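Local coordinates for protein desmoplakin (PDB 3R6N) that probably contributes to cell adhesion at desmosomes, its plakin domain including a rigid rod of four spectrin repeats, at residues H236-I241 against S369-H374; W17-R22 against E75-N80. One frame throughout, in Å; residues are numbered along the deposited sequence.

Contact 1 (H236-I241 against S369-H374)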
loop_
_atom_site.group_PDB
_atom_site.type_symbol
_atom_site.label_atom_id
_atom_site.label_comp_id
_atom_site.label_asym_id
_atom_site.label_seq_id
_atom_site.Cartn_x
_atom_site.Cartn_y
_atom_site.Cartn_z
ATOM N N HIS A 236 35.017 5.779 42.644
ATOM C CA HIS A 236 34.012 6.396 41.789
ATOM C C HIS A 236 34.193 6.036 40.314
ATOM O O HIS A 236 33.218 5.818 39.596
ATOM C CB HIS A 236 34.045 7.914 41.960
ATOM C CG HIS A 236 33.314 8.657 40.889
ATOM N ND1 HIS A 236 31.944 8.811 40.891
ATOM C CD2 HIS A 236 33.762 9.287 39.777
ATOM C CE1 HIS A 236 31.580 9.506 39.829
ATOM N NE2 HIS A 236 32.663 9.807 39.136
ATOM N N LEU A 237 35.444 5.982 39.870
ATOM C CA LEU A 237 35.757 5.663 38.479
ATOM C C LEU A 237 35.306 4.260 38.095
ATOM O O LEU A 237 34.593 4.073 37.108
ATOM C CB LEU A 237 37.258 5.801 38.221
ATOM C CG LEU A 237 37.800 7.213 38.014
ATOM C CD1 LEU A 237 39.314 7.182 37.911
ATOM C CD2 LEU A 237 37.184 7.833 36.769
ATOM N N LEU A 238 35.733 3.275 38.878
ATOM C CA LEU A 238 35.425 1.879 38.590
ATOM C C LEU A 238 33.919 1.631 38.518
ATOM O O LEU A 238 33.461 0.747 37.795
ATOM C CB LEU A 238 36.072 0.964 39.632
ATOM C CG LEU A 238 37.588 1.102 39.784
ATOM C CD1 LEU A 238 38.114 0.102 40.798
ATOM C CD2 LEU A 238 38.283 0.922 38.444
ATOM N N GLU A 239 33.157 2.420 39.270
ATOM C CA GLU A 239 31.704 2.298 39.291
ATOM C C GLU A 239 31.083 2.994 38.086
ATOM O O GLU A 239 30.075 2.538 37.545
ATOM C CB GLU A 239 31.143 2.880 40.590
ATOM C CG GLU A 239 31.584 2.126 41.837
ATOM C CD GLU A 239 31.641 3.011 43.070
ATOM O OE1 GLU A 239 31.632 4.251 42.915
ATOM O OE2 GLU A 239 31.701 2.466 44.194
ATOM N N GLN A 240 31.692 4.099 37.671
ATOM C CA GLN A 240 31.260 4.814 36.475
ATOM C C GLN A 240 31.504 3.972 35.232
ATOM O O GLN A 240 30.686 3.947 34.315
ATOM C CB GLN A 240 32.001 6.143 36.347
ATOM C CG GLN A 240 31.423 7.267 37.190
ATOM C CD GLN A 240 30.163 7.860 36.586
ATOM O OE1 GLN A 240 29.218 7.140 36.254
ATOM N NE2 GLN A 240 30.146 9.182 36.435
ATOM N N ILE A 241 32.642 3.287 35.210
ATOM C CA ILE A 241 32.992 2.413 34.100
ATOM C C ILE A 241 32.019 1.245 33.985
ATOM O O ILE A 241 31.693 0.804 32.885
ATOM C CB ILE A 241 34.419 1.864 34.249
ATOM C CG1 ILE A 241 35.435 2.988 34.083
ATOM C CG2 ILE A 241 34.684 0.778 33.225
ATOM C CD1 ILE A 241 36.860 2.501 34.029
ATOM N N SER A 369 42.153 5.281 31.153
ATOM C CA SER A 369 43.483 5.846 31.312
ATOM C C SER A 369 43.606 6.541 32.657
ATOM O O SER A 369 44.692 6.617 33.225
ATOM C CB SER A 369 43.790 6.835 30.188
ATOM O OG SER A 369 43.014 8.012 30.326
ATOM N N LEU A 370 42.493 7.058 33.163
ATOM C CA LEU A 370 42.507 7.716 34.460
ATOM C C LEU A 370 42.633 6.676 35.564
ATOM O O LEU A 370 43.072 6.982 36.671
ATOM C CB LEU A 370 41.248 8.556 34.660
ATOM C CG LEU A 370 41.261 9.395 35.938
ATOM C CD1 LEU A 370 42.449 10.345 35.938
ATOM C CD2 LEU A 370 39.958 10.158 36.103
ATOM N N VAL A 371 42.250 5.442 35.251
ATOM C CA VAL A 371 42.365 4.343 36.203
ATOM C C VAL A 371 43.790 3.805 36.238
ATOM O O VAL A 371 44.316 3.489 37.304
ATOM C CB VAL A 371 41.393 3.192 35.873
ATOM C CG1 VAL A 371 41.572 2.050 36.858
ATOM C CG2 VAL A 371 39.957 3.685 35.893
ATOM N N SER A 372 44.415 3.702 35.069
ATOM C CA SER A 372 45.797 3.245 34.995
ATOM C C SER A 372 46.727 4.263 35.636
ATOM O O SER A 372 47.799 3.917 36.125
ATOM C CB SER A 372 46.217 2.990 33.546
ATOM O OG SER A 372 45.713 1.752 33.072
ATOM N N TRP A 373 46.307 5.523 35.626
ATOM C CA TRP A 373 47.082 6.586 36.246
ATOM C C TRP A 373 47.112 6.373 37.751
ATOM O O TRP A 373 48.175 6.392 38.370
ATOM C CB TRP A 373 46.478 7.950 35.911
ATOM C CG TRP A 373 47.310 9.109 36.368
ATOM C CD1 TRP A 373 48.427 9.601 35.764
ATOM C CD2 TRP A 373 47.084 9.928 37.522
ATOM N NE1 TRP A 373 48.917 10.673 36.473
ATOM C CE2 TRP A 373 48.109 10.894 37.556
ATOM C CE3 TRP A 373 46.116 9.936 38.530
ATOM C CZ2 TRP A 373 48.193 11.858 38.557
ATOM C CZ3 TRP A 373 46.201 10.893 39.525
ATOM C CH2 TRP A 373 47.233 11.841 39.530
ATOM N N HIS A 374 45.938 6.153 38.332
ATOM C CA HIS A 374 45.832 5.920 39.768
ATOM C C HIS A 374 46.556 4.653 40.214
ATOM O O HIS A 374 47.331 4.679 41.167
ATOM C CB HIS A 374 44.369 5.880 40.202
ATOM C CG HIS A 374 43.792 7.230 40.490
ATOM N ND1 HIS A 374 42.646 7.695 39.882
ATOM C CD2 HIS A 374 44.205 8.215 41.322
ATOM C CE1 HIS A 374 42.375 8.909 40.328
ATOM N NE2 HIS A 374 43.306 9.249 41.202
#

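Contact 2 (W17-R22 against E75-N80)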
loop_
_atom_site.group_PDB
_atom_site.type_symbol
_atom_site.label_atom_id
_atom_site.label_comp_id
_atom_site.label_asym_id
_atom_site.label_seq_id
_atom_site.Cartn_x
_atom_site.Cartn_y
_atom_site.Cartn_z
ATOM N N TRP A 17 -55.824 -8.125 -42.598
ATOM C CA TRP A 17 -55.681 -7.350 -41.378
ATOM C C TRP A 17 -54.887 -8.138 -40.345
ATOM O O TRP A 17 -54.066 -7.577 -39.618
ATOM C CB TRP A 17 -57.045 -6.964 -40.809
ATOM C CG TRP A 17 -56.939 -6.182 -39.540
ATOM C CD1 TRP A 17 -56.778 -4.833 -39.419
ATOM C CD2 TRP A 17 -56.968 -6.705 -38.208
ATOM N NE1 TRP A 17 -56.709 -4.482 -38.092
ATOM C CE2 TRP A 17 -56.824 -5.613 -37.328
ATOM C CE3 TRP A 17 -57.102 -7.989 -37.672
ATOM C CZ2 TRP A 17 -56.815 -5.767 -35.944
ATOM C CZ3 TRP A 17 -57.091 -8.139 -36.295
ATOM C CH2 TRP A 17 -56.948 -7.034 -35.448
ATOM N N MET A 18 -55.129 -9.443 -40.292
ATOM C CA MET A 18 -54.437 -10.311 -39.345
ATOM C C MET A 18 -52.940 -10.430 -39.625
ATOM O O MET A 18 -52.154 -10.714 -38.725
ATOM C CB MET A 18 -55.075 -11.701 -39.320
ATOM C CG MET A 18 -56.230 -11.823 -38.345
ATOM S SD MET A 18 -56.649 -13.536 -38.010
ATOM C CE MET A 18 -57.415 -14.003 -39.557
ATOM N N ARG A 19 -52.552 -10.214 -40.875
ATOM C CA ARG A 19 -51.150 -10.309 -41.251
ATOM C C ARG A 19 -50.495 -8.936 -41.272
ATOM O O ARG A 19 -49.283 -8.817 -41.118
ATOM C CB ARG A 19 -50.998 -11.028 -42.592
ATOM C CG ARG A 19 -51.283 -12.521 -42.489
ATOM C CD ARG A 19 -51.551 -13.156 -43.842
ATOM N NE ARG A 19 -51.946 -14.554 -43.702
ATOM C CZ ARG A 19 -52.366 -15.321 -44.704
ATOM N NH1 ARG A 19 -52.451 -14.828 -45.933
ATOM N NH2 ARG A 19 -52.704 -16.583 -44.475
ATOM N N GLN A 20 -51.301 -7.897 -41.447
ATOM C CA GLN A 20 -50.788 -6.542 -41.342
ATOM C C GLN A 20 -50.449 -6.237 -39.884
ATOM O O GLN A 20 -49.643 -5.351 -39.594
ATOM C CB GLN A 20 -51.793 -5.527 -41.890
ATOM C CG GLN A 20 -51.252 -4.106 -41.969
ATOM C CD GLN A 20 -49.947 -4.022 -42.741
ATOM O OE1 GLN A 20 -49.744 -4.740 -43.721
ATOM N NE2 GLN A 20 -49.051 -3.147 -42.297
ATOM N N GLN A 21 -51.064 -6.984 -38.971
ATOM C CA GLN A 21 -50.762 -6.864 -37.548
ATOM C C GLN A 21 -49.448 -7.560 -37.207
ATOM O O GLN A 21 -48.701 -7.097 -36.347
ATOM C CB GLN A 21 -51.895 -7.440 -36.699
ATOM C CG GLN A 21 -53.214 -6.707 -36.840
ATOM C CD GLN A 21 -53.129 -5.265 -36.391
ATOM O OE1 GLN A 21 -53.094 -4.975 -35.194
ATOM N NE2 GLN A 21 -53.093 -4.347 -37.353
ATOM N N ARG A 22 -49.171 -8.674 -37.881
ATOM C CA ARG A 22 -47.912 -9.387 -37.687
ATOM C C ARG A 22 -46.755 -8.542 -38.199
ATOM O O ARG A 22 -45.689 -8.496 -37.590
ATOM C CB ARG A 22 -47.922 -10.731 -38.416
ATOM C CG ARG A 22 -49.069 -11.642 -38.033
ATOM C CD ARG A 22 -49.008 -12.953 -38.802
ATOM N NE ARG A 22 -47.978 -13.849 -38.283
ATOM C CZ ARG A 22 -48.211 -14.822 -37.406
ATOM N NH1 ARG A 22 -49.441 -15.025 -36.952
ATOM N NH2 ARG A 22 -47.216 -15.593 -36.984
ATOM N N GLU A 75 -59.270 -19.463 -38.647
ATOM C CA GLU A 75 -59.068 -19.822 -37.252
ATOM C C GLU A 75 -57.606 -20.155 -36.978
ATOM O O GLU A 75 -57.090 -19.880 -35.898
ATOM C CB GLU A 75 -59.963 -21.001 -36.865
ATOM C CG GLU A 75 -60.054 -21.238 -35.365
ATOM C CD GLU A 75 -60.653 -20.053 -34.624
ATOM O OE1 GLU A 75 -61.311 -19.212 -35.276
ATOM O OE2 GLU A 75 -60.465 -19.958 -33.390
ATOM N N GLU A 76 -56.940 -20.746 -37.965
ATOM C CA GLU A 76 -55.549 -21.146 -37.812
ATOM C C GLU A 76 -54.638 -19.927 -37.815
ATOM O O GLU A 76 -53.616 -19.899 -37.127
ATOM C CB GLU A 76 -55.146 -22.126 -38.919
ATOM C CG GLU A 76 -53.693 -22.580 -38.866
ATOM C CD GLU A 76 -52.739 -21.587 -39.509
ATOM O OE1 GLU A 76 -53.066 -21.059 -40.595
ATOM O OE2 GLU A 76 -51.666 -21.330 -38.923
ATOM N N GLU A 77 -55.015 -18.920 -38.596
ATOM C CA GLU A 77 -54.255 -17.681 -38.659
ATOM C C GLU A 77 -54.429 -16.884 -37.377
ATOM O O GLU A 77 -53.468 -16.350 -36.832
ATOM C CB GLU A 77 -54.700 -16.834 -39.847
ATOM C CG GLU A 77 -53.895 -15.566 -40.028
ATOM C CD GLU A 77 -52.441 -15.845 -40.375
ATOM O OE1 GLU A 77 -52.189 -16.743 -41.210
ATOM O OE2 GLU A 77 -51.551 -15.170 -39.809
ATOM N N TYR A 78 -55.663 -16.805 -36.897
ATOM C CA TYR A 78 -55.950 -16.036 -35.698
ATOM C C TYR A 78 -55.273 -16.635 -34.468
ATOM O O TYR A 78 -54.674 -15.914 -33.668
ATOM C CB TYR A 78 -57.456 -15.910 -35.469
ATOM C CG TYR A 78 -57.786 -15.126 -34.225
ATOM C CD1 TYR A 78 -57.881 -13.743 -34.256
ATOM C CD2 TYR A 78 -57.981 -15.767 -33.013
ATOM C CE1 TYR A 78 -58.172 -13.023 -33.114
ATOM C CE2 TYR A 78 -58.271 -15.057 -31.866
ATOM C CZ TYR A 78 -58.366 -13.686 -31.920
ATOM O OH TYR A 78 -58.655 -12.981 -30.772
ATOM N N GLU A 79 -55.370 -17.953 -34.318
ATOM C CA GLU A 79 -54.784 -18.632 -33.169
ATOM C C GLU A 79 -53.266 -18.499 -33.190
ATOM O O GLU A 79 -52.613 -18.540 -32.149
ATOM C CB GLU A 79 -55.189 -20.108 -33.147
ATOM C CG GLU A 79 -55.522 -20.638 -31.759
ATOM C CD GLU A 79 -56.786 -20.018 -31.188
ATOM O OE1 GLU A 79 -57.735 -19.786 -31.967
ATOM O OE2 GLU A 79 -56.831 -19.759 -29.965
ATOM N N ASN A 80 -52.718 -18.337 -34.391
ATOM C CA ASN A 80 -51.283 -18.165 -34.583
ATOM C C ASN A 80 -50.843 -16.753 -34.202
ATOM O O ASN A 80 -49.823 -16.569 -33.540
ATOM C CB ASN A 80 -50.903 -18.483 -36.033
ATOM C CG ASN A 80 -49.405 -18.623 -36.234
ATOM O OD1 ASN A 80 -48.636 -17.715 -35.917
ATOM N ND2 ASN A 80 -48.983 -19.766 -36.767
#

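Contact 1 (H236-I241 against S369-H374)
Leu237 points toward the facing helix, and a chi2 of 174° puts its CD1 anti to CA, against Leu370; on that helix Val371 holds CG1 anti to its backbone N (chi1 178°), with CG2 anti to the carbonyl carbon, and the nearest partners of the two methyls differ. Leu237 and Leu370 cross at about a right angle. Leu237 CD1 lies 3.5 Å from Leu370 CD2, and the other methyl, Leu237 CD2, is 3.7 Å from that same Leu370 CD2. The CD1 methyl of Leu237 also reaches the rim of the His374 imidazole, near the ring plane and 3.9 Å from His374 ND1. The axes of 236-241 and 369-374 run antiparallel, 152° between their directions and 10.3 Å apart, a pairing consistent with the antiparallel helix packing of spectrin-repeat proteins. Between helices 234-265 and 340-384 the chain forms the strands of the SH3 domain, and this packing brings the two helices together. Val371 touches Leu237, Leu238 and Ile241. Its CG1 is 3.8 Å from Leu238 CD2, the two side chains crossing at about a right angle, whereas its CG2 meets Ile241 CD1 tip to tip at 3.8 Å. About 225 Å² is buried in all, by apolar packing. Met232, in a loop, touches both Leu237 and Leu370, and elsewhere on helix 340-384 Ser369 and Ser372 pack against helix 399-417.

Contact 2 (W17-R22 against E75-N80)
Glu77 is the first residue along 75-80 to meet 17-22, and it takes on two arginines. The segments run nearly parallel, 25° between their axes. They belong to helices 5-24 and 68-117, the first and third of an up-down-up run whose middle member is helix 34-64, consistent with the three-helix bundle of a spectrin repeat. Bent at chi2 (65°), the Glu77 chain sets its carboxylate against Arg19, the two planes 84° apart. Glu77 OE1 lies near the guanidinium plane of Arg19 and accepts weak hydrogen bonds from Arg19 NE and Arg19 NH2, both at 3.3 Å, as part of a salt bridge. Glu77 OE2 is 3.6 Å from Arg22 NH1, a salt bridge of charges alone, since OE2 stands well out of the guanidinium plane; the three residues thus form a network. Met18 CE packs 3.9 Å from Glu77 CG as the two chains slide past each other in opposite directions. Tyr78 comes next. Met18 SD approaches its ring at the edge, 5.2 Å from the centroid, a Met-aromatic contact backed by packing of SD on Tyr78 CB, while Tyr78 OH bonds to Ile51 O on helix 34-64. Asn80 ends the series: its OD1 accepts from Arg22 NH1 at 3.0 Å and from Arg22 NH2 at 2.8 Å, both nitrogens standing above the same face of the amide plane.

Overall arrangement
Contacts 1 and 2 lie on opposite sides of the chain's centre, 54 and 67 Å from it, with about 120 Å between their centres and about 105 Å between nearest atoms. They do not touch and follow one another in series, contact 2 closing before contact 1 opens. That separation, in a chain with a radius of gyration of 48 Å, fits an elongated rod. Their chemistry differs: contact 1 is an apolar antiparallel pairing, contact 2 a near-parallel one that combines a salt-bridge network with a Met-aromatic contact. Neither supplies a residue to the pockets of dithiothreitol or the cyclic dithiane-diol, both small reagent molecules, although helix 68-117 also carries Trp108, Asp111 and Glu115 of the former.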